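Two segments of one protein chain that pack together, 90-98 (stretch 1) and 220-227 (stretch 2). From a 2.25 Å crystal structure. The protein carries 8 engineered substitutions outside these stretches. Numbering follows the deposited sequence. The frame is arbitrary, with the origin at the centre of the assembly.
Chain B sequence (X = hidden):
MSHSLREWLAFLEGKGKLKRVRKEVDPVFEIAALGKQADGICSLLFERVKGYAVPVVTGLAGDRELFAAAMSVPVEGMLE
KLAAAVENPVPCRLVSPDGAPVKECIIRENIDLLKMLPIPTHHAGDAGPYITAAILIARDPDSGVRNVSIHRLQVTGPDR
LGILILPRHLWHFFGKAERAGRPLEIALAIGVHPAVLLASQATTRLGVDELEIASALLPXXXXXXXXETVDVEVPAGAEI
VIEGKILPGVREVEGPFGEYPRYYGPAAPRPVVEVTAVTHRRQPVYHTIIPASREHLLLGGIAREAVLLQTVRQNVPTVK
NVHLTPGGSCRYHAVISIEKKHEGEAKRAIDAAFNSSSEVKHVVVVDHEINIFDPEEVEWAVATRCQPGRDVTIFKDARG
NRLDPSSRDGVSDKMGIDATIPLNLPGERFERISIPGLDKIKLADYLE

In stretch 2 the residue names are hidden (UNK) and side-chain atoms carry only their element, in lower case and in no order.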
ATOM      1  N   VAL B  90      28.275 -15.103  21.401  1.00 62.54           N
ATOM      2  CA  VAL B  90      29.720 -15.246  21.191  1.00 60.38           C
ATOM      3  C   VAL B  90      30.413 -14.209  22.063  1.00 58.84           C
ATOM      4  O   VAL B  90      30.047 -13.055  22.011  1.00 57.78           O
ATOM      5  CB  VAL B  90      30.051 -14.990  19.703  1.00 58.38           C
ATOM      6  CG1 VAL B  90      31.504 -14.607  19.473  1.00 59.26           C
ATOM      7  CG2 VAL B  90      29.694 -16.211  18.870  1.00 66.83           C
ATOM      8  N   PRO B  91      31.422 -14.608  22.860  1.00 64.97           N
ATOM      9  CA  PRO B  91      32.059 -13.577  23.695  1.00 65.71           C
ATOM     10  C   PRO B  91      32.659 -12.381  22.930  1.00 58.64           C
ATOM     11  O   PRO B  91      33.089 -12.498  21.780  1.00 44.19           O
ATOM     12  CB  PRO B  91      33.162 -14.347  24.432  1.00 66.63           C
ATOM     13  CG  PRO B  91      32.591 -15.736  24.575  1.00 64.87           C
ATOM     14  CD  PRO B  91      31.805 -15.964  23.298  1.00 64.17           C
ATOM     15  N   CYS B  92      32.623 -11.234  23.595  1.00 56.74           N
ATOM     16  CA  CYS B  92      33.262 -10.011  23.125  1.00 56.85           C
ATOM     17  C   CYS B  92      34.702 -10.027  23.594  1.00 58.54           C
ATOM     18  O   CYS B  92      35.044 -10.699  24.578  1.00 53.73           O
ATOM     19  CB  CYS B  92      32.541  -8.784  23.707  1.00 55.06           C
ATOM     20  SG  CYS B  92      30.846  -8.620  23.099  1.00 57.46           S
ATOM     21  N   ARG B  93      35.526  -9.265  22.891  1.00 51.87           N
ATOM     22  CA  ARG B  93      36.916  -9.112  23.219  1.00 50.04           C
ATOM     23  C   ARG B  93      37.151  -7.749  23.888  1.00 45.35           C
ATOM     24  O   ARG B  93      36.879  -6.710  23.281  1.00 45.17           O
ATOM     25  CB  ARG B  93      37.670  -9.181  21.904  1.00 56.00           C
ATOM     26  CG  ARG B  93      39.197  -9.231  22.024  1.00 70.47           C
ATOM     27  CD  ARG B  93      39.901  -8.866  20.700  1.00 81.48           C
ATOM     28  NE  ARG B  93      40.914  -9.835  20.305  1.00 92.09           N
ATOM     29  CZ  ARG B  93      40.657 -11.049  19.800  1.00105.60           C
ATOM     30  NH1 ARG B  93      39.405 -11.486  19.616  1.00 99.44           N
ATOM     31  NH2 ARG B  93      41.672 -11.854  19.473  1.00111.72           N
ATOM     32  N   LEU B  94      37.652  -7.732  25.124  1.00 40.52           N
ATOM     33  CA  LEU B  94      38.232  -6.546  25.728  1.00 38.29           C
ATOM     34  C   LEU B  94      39.536  -6.151  25.053  1.00 41.02           C
ATOM     35  O   LEU B  94      40.306  -6.964  24.673  1.00 46.26           O
ATOM     36  CB  LEU B  94      38.423  -6.706  27.213  1.00 42.80           C
ATOM     37  CG  LEU B  94      38.658  -5.354  27.943  1.00 51.65           C
ATOM     38  CD1 LEU B  94      37.383  -4.536  27.950  1.00 54.94           C
ATOM     39  CD2 LEU B  94      39.231  -5.494  29.352  1.00 54.31           C
ATOM     40  N   VAL B  95      39.734  -4.854  24.872  1.00 41.66           N
ATOM     41  CA  VAL B  95      40.778  -4.299  24.039  1.00 38.26           C
ATOM     42  C   VAL B  95      41.368  -3.149  24.843  1.00 38.53           C
ATOM     43  O   VAL B  95      40.764  -2.682  25.801  1.00 42.20           O
ATOM     44  CB  VAL B  95      40.130  -3.937  22.691  1.00 48.21           C
ATOM     45  CG1 VAL B  95      40.190  -2.461  22.313  1.00 48.68           C
ATOM     46  CG2 VAL B  95      40.496  -4.907  21.605  1.00 46.79           C
ATOM     47  N   SER B  96      42.593  -2.751  24.512  1.00 38.27           N
ATOM     48  CA  SER B  96      43.263  -1.697  25.256  1.00 42.68           C
ATOM     49  C   SER B  96      42.589  -0.341  24.969  1.00 41.49           C
ATOM     50  O   SER B  96      42.178  -0.123  23.840  1.00 37.34           O
ATOM     51  CB  SER B  96      44.751  -1.622  24.842  1.00 48.61           C
ATOM     52  OG  SER B  96      45.315  -0.366  25.168  1.00 47.54           O
ATOM     53  N   PRO B  97      42.517   0.563  25.980  1.00 43.74           N
ATOM     54  CA  PRO B  97      42.085   1.941  25.710  1.00 50.86           C
ATOM     55  C   PRO B  97      42.988   2.755  24.816  1.00 57.36           C
ATOM     56  O   PRO B  97      42.505   3.718  24.220  1.00 52.12           O
ATOM     57  CB  PRO B  97      42.042   2.616  27.087  1.00 50.33           C
ATOM     58  CG  PRO B  97      42.662   1.660  28.020  1.00 55.80           C
ATOM     59  CD  PRO B  97      42.607   0.297  27.423  1.00 46.64           C
ATOM     60  N   ASP B  98      44.270   2.395  24.724  1.00 54.00           N
ATOM     61  CA  ASP B  98      45.191   3.120  23.865  1.00 52.16           C
ATOM     62  C   ASP B  98      44.965   2.762  22.417  1.00 54.11           C
ATOM     63  O   ASP B  98      44.987   1.614  22.031  1.00 54.90           O
ATOM     64  CB  ASP B  98      46.638   2.892  24.270  1.00 54.66           C
ATOM     65  CG  ASP B  98      46.919   3.338  25.698  1.00 58.10           C
ATOM     66  OD1 ASP B  98      46.463   4.430  26.130  1.00 58.74           O
ATOM     67  OD2 ASP B  98      47.574   2.544  26.413  1.00 66.60           O
ATOM     68  N   UNK B 220      33.594 -10.515  12.956  1.00 70.30           N
ATOM     69  CA  UNK B 220      34.543 -10.757  14.057  1.00 70.47           C
ATOM     70  C   UNK B 220      33.898 -10.347  15.403  1.00 61.66           C
ATOM     71  O   UNK B 220      33.059  -9.461  15.420  1.00 52.12           O
ATOM     72  c   UNK B 220      35.821  -9.910  13.883  1.00 79.80           C
ATOM     73  c   UNK B 220      36.961 -10.886  11.785  1.00 96.03           C
ATOM     74  o   UNK B 220      37.216 -10.856  10.572  1.00107.00           O
ATOM     75  c   UNK B 220      36.317  -9.668  12.451  1.00 87.22           C
ATOM     76  n   UNK B 220      37.285 -11.934  12.566  1.00 88.63           N
ATOM     77  N   UNK B 221      34.366 -10.909  16.532  1.00 56.27           N
ATOM     78  CA  UNK B 221      33.884 -10.451  17.823  1.00 57.77           C
ATOM     79  C   UNK B 221      33.943  -8.929  18.018  1.00 57.19           C
ATOM     80  O   UNK B 221      34.822  -8.259  17.530  1.00 54.51           O
ATOM     81  c   UNK B 221      34.782 -11.183  18.838  1.00 58.10           C
ATOM     82  c   UNK B 221      35.373 -11.979  16.680  1.00 58.37           C
ATOM     83  c   UNK B 221      35.211 -12.409  18.104  1.00 59.47           C
ATOM     84  N   UNK B 222      32.948  -8.411  18.713  1.00 55.11           N
ATOM     85  CA  UNK B 222      32.828  -7.002  18.984  1.00 52.71           C
ATOM     86  C   UNK B 222      33.898  -6.626  19.998  1.00 44.98           C
ATOM     87  O   UNK B 222      34.084  -7.310  21.006  1.00 45.76           O
ATOM     88  c   UNK B 222      31.039  -5.328  19.842  1.00 49.64           C
ATOM     89  c   UNK B 222      29.664  -5.390  20.532  1.00 49.87           C
ATOM     90  c   UNK B 222      31.026  -4.470  18.575  1.00 48.23           C
ATOM     91  c   UNK B 222      31.425  -6.734  19.520  1.00 48.36           C
ATOM     92  N   UNK B 223      34.613  -5.543  19.714  1.00 46.15           N
ATOM     93  CA  UNK B 223      35.708  -5.092  20.565  1.00 46.59           C
ATOM     94  C   UNK B 223      35.187  -4.049  21.544  1.00 41.45           C
ATOM     95  O   UNK B 223      34.508  -3.120  21.128  1.00 41.84           O
ATOM     96  o   UNK B 223      39.158  -4.243  18.012  1.00 77.74           O
ATOM     97  c   UNK B 223      37.467  -5.742  18.882  1.00 55.62           C
ATOM     98  c   UNK B 223      36.874  -4.590  19.704  1.00 53.60           C
ATOM     99  o   UNK B 223      39.146  -6.334  17.297  1.00 68.37           O
ATOM    100  c   UNK B 223      38.673  -5.405  18.011  1.00 70.51           C
ATOM    101  N   UNK B 224      35.443  -4.279  22.847  1.00 37.72           N
ATOM    102  CA  UNK B 224      34.991  -3.470  23.913  1.00 36.94           C
ATOM    103  C   UNK B 224      36.158  -2.862  24.629  1.00 42.13           C
ATOM    104  O   UNK B 224      37.276  -3.373  24.566  1.00 48.88           O
ATOM    105  c   UNK B 224      32.043  -3.984  23.651  1.00 40.47           C
ATOM    106  c   UNK B 224      32.968  -4.952  24.361  1.00 39.03           C
ATOM    107  c   UNK B 224      34.187  -4.260  24.904  1.00 34.38           C
ATOM    108  c   UNK B 224      32.242  -5.661  25.530  1.00 40.22           C
ATOM    109  N   UNK B 225      35.874  -1.771  25.329  1.00 40.35           N
ATOM    110  CA  UNK B 225      36.834  -1.088  26.164  1.00 44.84           C
ATOM    111  C   UNK B 225      36.155  -0.657  27.469  1.00 41.20           C
ATOM    112  O   UNK B 225      34.930  -0.485  27.509  1.00 43.62           O
ATOM    113  c   UNK B 225      38.524   0.763  26.223  1.00 59.43           C
ATOM    114  c   UNK B 225      36.397   1.087  24.946  1.00 53.57           C
ATOM    115  c   UNK B 225      37.470   0.077  25.374  1.00 50.52           C
ATOM    116  N   UNK B 226      36.928  -0.521  28.540  1.00 43.72           N
ATOM    117  CA  UNK B 226      36.394  -0.098  29.837  1.00 47.41           C
ATOM    118  C   UNK B 226      36.123   1.381  29.809  1.00 48.80           C
ATOM    119  O   UNK B 226      36.879   2.130  29.190  1.00 44.06           O
ATOM    120  c   UNK B 226      37.752  -1.734  31.319  1.00 64.57           C
ATOM    121  c   UNK B 226      36.593  -2.605  31.775  1.00 63.11           C
ATOM    122  c   UNK B 226      37.397  -0.316  30.979  1.00 52.25           C
ATOM    123  n   UNK B 226      35.230  -3.382  33.604  1.00 84.37           N
ATOM    124  c   UNK B 226      36.154  -2.280  33.157  1.00 78.56           C
ATOM    125  N   UNK B 227      35.081   1.784  30.523  1.00 48.66           N
ATOM    126  CA  UNK B 227      34.745   3.198  30.735  1.00 62.60           C
ATOM    127  C   UNK B 227      35.682   3.851  31.725  1.00 62.08           C
ATOM    128  O   UNK B 227      36.292   3.186  32.546  1.00 69.11           O
ATOM    129  c   UNK B 227      33.306   3.306  31.250  1.00 66.67           C
ATOM    130  s   UNK B 227      32.103   3.000  29.919  1.00 66.02           S
TER

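Position 220 carries five side-chain atoms, three carbons of which the third bears one oxygen and one nitrogen, the signature of a primary amide on a two-carbon spacer. The chain makes no contact with stretch 1. This is Gln220.

At position 221 the CA-to-CB bond points toward stretch 1, and CB lies 3.6 Å from Pro91 O. Three side-chain carbons closing a ring onto the backbone nitrogen make this Pro221.

Position 222 has four carbons forked at the second. Its CB sits 4.1 Å from Cys92 SG, an apolar contact, and its backbone O accepts a hydrogen bond from Arg93 N at 3.1 Å. The fork is the pattern of leucine rather than of isoleucine, which forks at the first carbon. Leu222 is buried.

Position 223 shows three carbons, the third carrying two oxygens. The side chain lies on the same face of the sheet as that of Arg93, yet Arg93 CD comes no nearer than 4.3 Å to one of these oxygens, and the guanidinium turns elsewhere. The other oxygen is 3.9 Å from Val95 CG2. A carboxylate on a two-carbon spacer makes this Glu223.

Position 224 again has four carbons forked at the second. Its side chain lies on the face shared with Leu94, and one carbon of the fork packs 3.6 Å from Cys92 CB, while Leu94 CD1 approaches the CB of position 224 at 4.4 Å. This is Leu224.

At position 225 a single carbon carries two more, three in all, so branching occurs directly at CB. One of the two outer carbons lies 3.8 Å from Pro97 CA and 4.1 Å from Pro97 CB, extending the apolar contact beyond the bridged residues. This is Val225.

Position 226 has four carbons in a row ending in nitrogen. The backbone N lies 4.1 Å from Leu94 CD1, and the third side-chain carbon is 4.4 Å from the same atom. This is Lys226, whose NZ is hydrogen-bonded elsewhere in the structure.

Position 227 has one carbon followed by sulfur and touches nothing on stretch 1; it is Cys227.

The contact is a short parallel pairing in which Arg93 bridges Glu223 and Leu94 bridges Leu224. Besides the bond to Leu222 O, Leu224 N donates to Arg93 O at 2.9 Å with a nearly straight geometry, whereas Val95 N reaches Leu224 O at 2.9 Å in a weak, bent bond. CA-H...O contacts from Glu223 CA to Arg93 O (3.4 Å) and from Leu94 CA to Leu224 O (3.5 Å) supplement this ladder. Backbone bonding thus sets the register, and Cys92, Leu94 and Pro97 add apolar packing to it.

Stretch 2 220-227: QPLELVKC
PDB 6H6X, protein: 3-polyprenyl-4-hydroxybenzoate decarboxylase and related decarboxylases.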